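Local coordinates for possible transcriptional regulatory arsR-family protein (Mycobacterium bovis, PDB 3GW2) that probably binds DNA as a winged helix-turn-helix transcriptional regulator of the ArsR family and belongs to a network coordinating tolerance to the antitubercular drug bedaquiline, at residues E69-R72 with Q77-R80. Numbering follows the deposited sequence. Where two conformers were deposited one is given.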
ATOM      1  N   GLU A  69       1.553 -15.026   6.204  1.00 31.85           N
ATOM      2  CA  GLU A  69       0.915 -15.950   7.141  1.00 32.28           C
ATOM      3  C   GLU A  69       1.981 -16.574   8.018  1.00 32.41           C
ATOM      4  O   GLU A  69       3.162 -16.548   7.668  1.00 31.42           O
ATOM      5  CB  GLU A  69       0.113 -17.027   6.413  1.00 32.92           C
ATOM      6  CG  GLU A  69      -0.984 -16.442   5.536  1.00 35.72           C
ATOM      7  CD  GLU A  69      -2.345 -17.019   5.819  1.00 40.98           C
ATOM      8  OE1 GLU A  69      -2.418 -18.150   6.350  1.00 43.58           O
ATOM      9  OE2 GLU A  69      -3.354 -16.342   5.501  1.00 43.37           O
ATOM     10  N   ALA A  70       1.560 -17.120   9.156  1.00 32.64           N
ATOM     11  CA  ALA A  70       2.470 -17.653  10.149  1.00 33.65           C
ATOM     12  C   ALA A  70       2.046 -19.043  10.589  1.00 34.38           C
ATOM     13  O   ALA A  70       0.865 -19.380  10.573  1.00 34.45           O
ATOM     14  CB  ALA A  70       2.547 -16.725  11.348  1.00 33.39           C
ATOM     15  N   ARG A  71       3.024 -19.852  10.965  1.00 35.39           N
ATOM     16  CA  ARG A  71       2.766 -21.120  11.624  1.00 36.23           C
ATOM     17  C   ARG A  71       3.769 -21.305  12.745  1.00 37.35           C
ATOM     18  O   ARG A  71       4.897 -20.805  12.674  1.00 36.84           O
ATOM     19  CB  ARG A  71       2.819 -22.292  10.638  1.00 36.43           C
ATOM     20  CG  ARG A  71       4.151 -22.492   9.958  1.00 35.94           C
ATOM     21  CD  ARG A  71       4.149 -23.712   9.046  1.00 36.37           C
ATOM     22  NE  ARG A  71       5.499 -23.909   8.525  1.00 36.80           N
ATOM     23  CZ  ARG A  71       6.422 -24.683   9.101  1.00 36.20           C
ATOM     24  NH1 ARG A  71       6.142 -25.368  10.215  1.00 35.23           N
ATOM     25  NH2 ARG A  71       7.628 -24.773   8.557  1.00 35.53           N
ATOM     26  N   ARG A  72       3.336 -22.003  13.785  1.00 38.99           N
ATOM     27  CA  ARG A  72       4.144 -22.262  14.968  1.00 41.08           C
ATOM     28  C   ARG A  72       4.657 -23.704  14.895  1.00 41.70           C
ATOM     29  O   ARG A  72       3.866 -24.635  14.737  1.00 41.48           O
ATOM     30  CB  ARG A  72       3.272 -22.060  16.216  1.00 41.54           C
ATOM     31  CG  ARG A  72       3.978 -22.210  17.571  1.00 43.71           C
ATOM     32  CD  ARG A  72       4.385 -20.864  18.159  1.00 46.94           C
ATOM     33  NE  ARG A  72       3.295 -19.888  18.106  1.00 49.20           N
ATOM     34  CZ  ARG A  72       3.377 -18.642  18.569  1.00 50.96           C
ATOM     35  NH1 ARG A  72       4.497 -18.204  19.137  1.00 50.81           N
ATOM     36  NH2 ARG A  72       2.331 -17.827  18.467  1.00 51.62           N
ATOM     37  N   GLN A  77       8.547 -19.766  15.039  1.00 40.78           N
ATOM     38  CA  GLN A  77       7.433 -19.309  14.244  1.00 39.44           C
ATOM     39  C   GLN A  77       7.958 -19.057  12.823  1.00 37.93           C
ATOM     40  O   GLN A  77       8.997 -18.407  12.635  1.00 38.31           O
ATOM     41  CB  GLN A  77       6.904 -18.014  14.848  1.00 39.44           C
ATOM     42  CG  GLN A  77       5.410 -17.947  15.040  1.00 40.38           C
ATOM     43  CD  GLN A  77       4.951 -16.573  15.493  1.00 40.87           C
ATOM     44  OE1 GLN A  77       5.767 -15.695  15.798  1.00 43.22           O
ATOM     45  NE2 GLN A  77       3.642 -16.373  15.528  1.00 42.66           N
ATOM     46  N   TYR A  78       7.259 -19.585  11.832  1.00 35.87           N
ATOM     47  CA  TYR A  78       7.656 -19.445  10.436  1.00 34.46           C
ATOM     48  C   TYR A  78       6.653 -18.571   9.693  1.00 33.05           C
ATOM     49  O   TYR A  78       5.443 -18.794   9.766  1.00 32.89           O
ATOM     50  CB  TYR A  78       7.784 -20.820   9.759  1.00 34.33           C
ATOM     51  CG  TYR A  78       8.884 -21.678  10.344  1.00 35.12           C
ATOM     52  CD1 TYR A  78      10.160 -21.694   9.779  1.00 35.10           C
ATOM     53  CD2 TYR A  78       8.655 -22.472  11.474  1.00 35.49           C
ATOM     54  CE1 TYR A  78      11.185 -22.483  10.324  1.00 35.20           C
ATOM     55  CE2 TYR A  78       9.672 -23.261  12.027  1.00 35.47           C
ATOM     56  CZ  TYR A  78      10.935 -23.255  11.450  1.00 34.92           C
ATOM     57  OH  TYR A  78      11.943 -24.031  11.994  1.00 36.71           O
ATOM     58  N   TYR A  79       7.164 -17.581   8.979  1.00 31.75           N
ATOM     59  CA  TYR A  79       6.319 -16.656   8.220  1.00 31.18           C
ATOM     60  C   TYR A  79       6.548 -16.846   6.733  1.00 30.65           C
ATOM     61  O   TYR A  79       7.669 -17.140   6.310  1.00 30.23           O
ATOM     62  CB  TYR A  79       6.651 -15.205   8.577  1.00 31.25           C
ATOM     63  CG  TYR A  79       5.972 -14.692   9.820  1.00 31.14           C
ATOM     64  CD1 TYR A  79       4.810 -13.929   9.724  1.00 31.81           C
ATOM     65  CD2 TYR A  79       6.481 -14.977  11.091  1.00 30.97           C
ATOM     66  CE1 TYR A  79       4.165 -13.442  10.857  1.00 31.88           C
ATOM     67  CE2 TYR A  79       5.847 -14.486  12.244  1.00 32.51           C
ATOM     68  CZ  TYR A  79       4.686 -13.719  12.108  1.00 32.95           C
ATOM     69  OH  TYR A  79       4.040 -13.214  13.210  1.00 33.92           O
ATOM     70  N   ARG A  80       5.491 -16.678   5.951  0.50 29.49           N
ATOM     71  CA  ARG A  80       5.616 -16.649   4.509  0.50 29.29           C
ATOM     72  C   ARG A  80       4.632 -15.688   3.882  0.50 29.68           C
ATOM     73  O   ARG A  80       3.605 -15.340   4.459  0.50 28.19           O
ATOM     74  CB  ARG A  80       5.433 -18.033   3.879  0.50 28.66           C
ATOM     75  CG  ARG A  80       4.498 -18.979   4.591  0.50 28.43           C
ATOM     76  CD  ARG A  80       3.059 -18.564   4.586  0.50 26.84           C
ATOM     77  NE  ARG A  80       2.134 -19.664   4.262  0.50 27.77           N
ATOM     78  CZ  ARG A  80       1.663 -20.563   5.125  0.50 28.31           C
ATOM     79  NH1 ARG A  80       2.042 -20.578   6.398  0.50 27.81           N
ATOM     80  NH2 ARG A  80       0.812 -21.480   4.700  0.50 31.35           N
TER
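Residues 69-72 and 77-80, on strands 68-73 and 76-81, pair antiparallel as the two arms of the beta hairpin that forms the wing of this winged helix-turn-helix domain. Glu69 with Arg80 and Arg71 with Tyr78 are the hydrogen-bonded pairs, each closed by two backbone bonds; the straightest runs from Tyr78 N to Arg71 O (2.8 Å). At the non-hydrogen-bonded pairs the CA atoms draw closer, and Ala70 CA comes to 3.2 Å from Tyr78 O in a CA-H...O contact.

The two faces of the hairpin differ. On one, the guanidinium of Arg71 stacks flat on the Tyr78 ring, with planes only 3° apart and NH2 3.8 Å from Tyr78 CG, over the rim of the ring and not its middle. A chi1 of 62° tucks Arg71 CG between both backbone neighbours of CA, and the straight chain beyond it carries the guanidinium across to Tyr78; salt bridges to Glu38 and Glu73 hold the guanidinium further.

On the other face the Ala70 methyl sits over the Tyr79 ring, 3.8 Å from CB to the ring centroid, a CH-pi contact. Beside it the Arg72 guanidinium stacks on the Gln77 amide, planes 18° apart; Arg72 NH2 lies 3.5 Å from Gln77 NE2, two donors meeting face to face without a hydrogen bond.

Strand 76-81 is central in the three-stranded sheet: Gln77 and Tyr79 also make backbone hydrogen bonds to Val41 and Arg39, respectively, and both side chains touch Val41 at the start of helix 41-48, joining the wing to the helix-turn-helix.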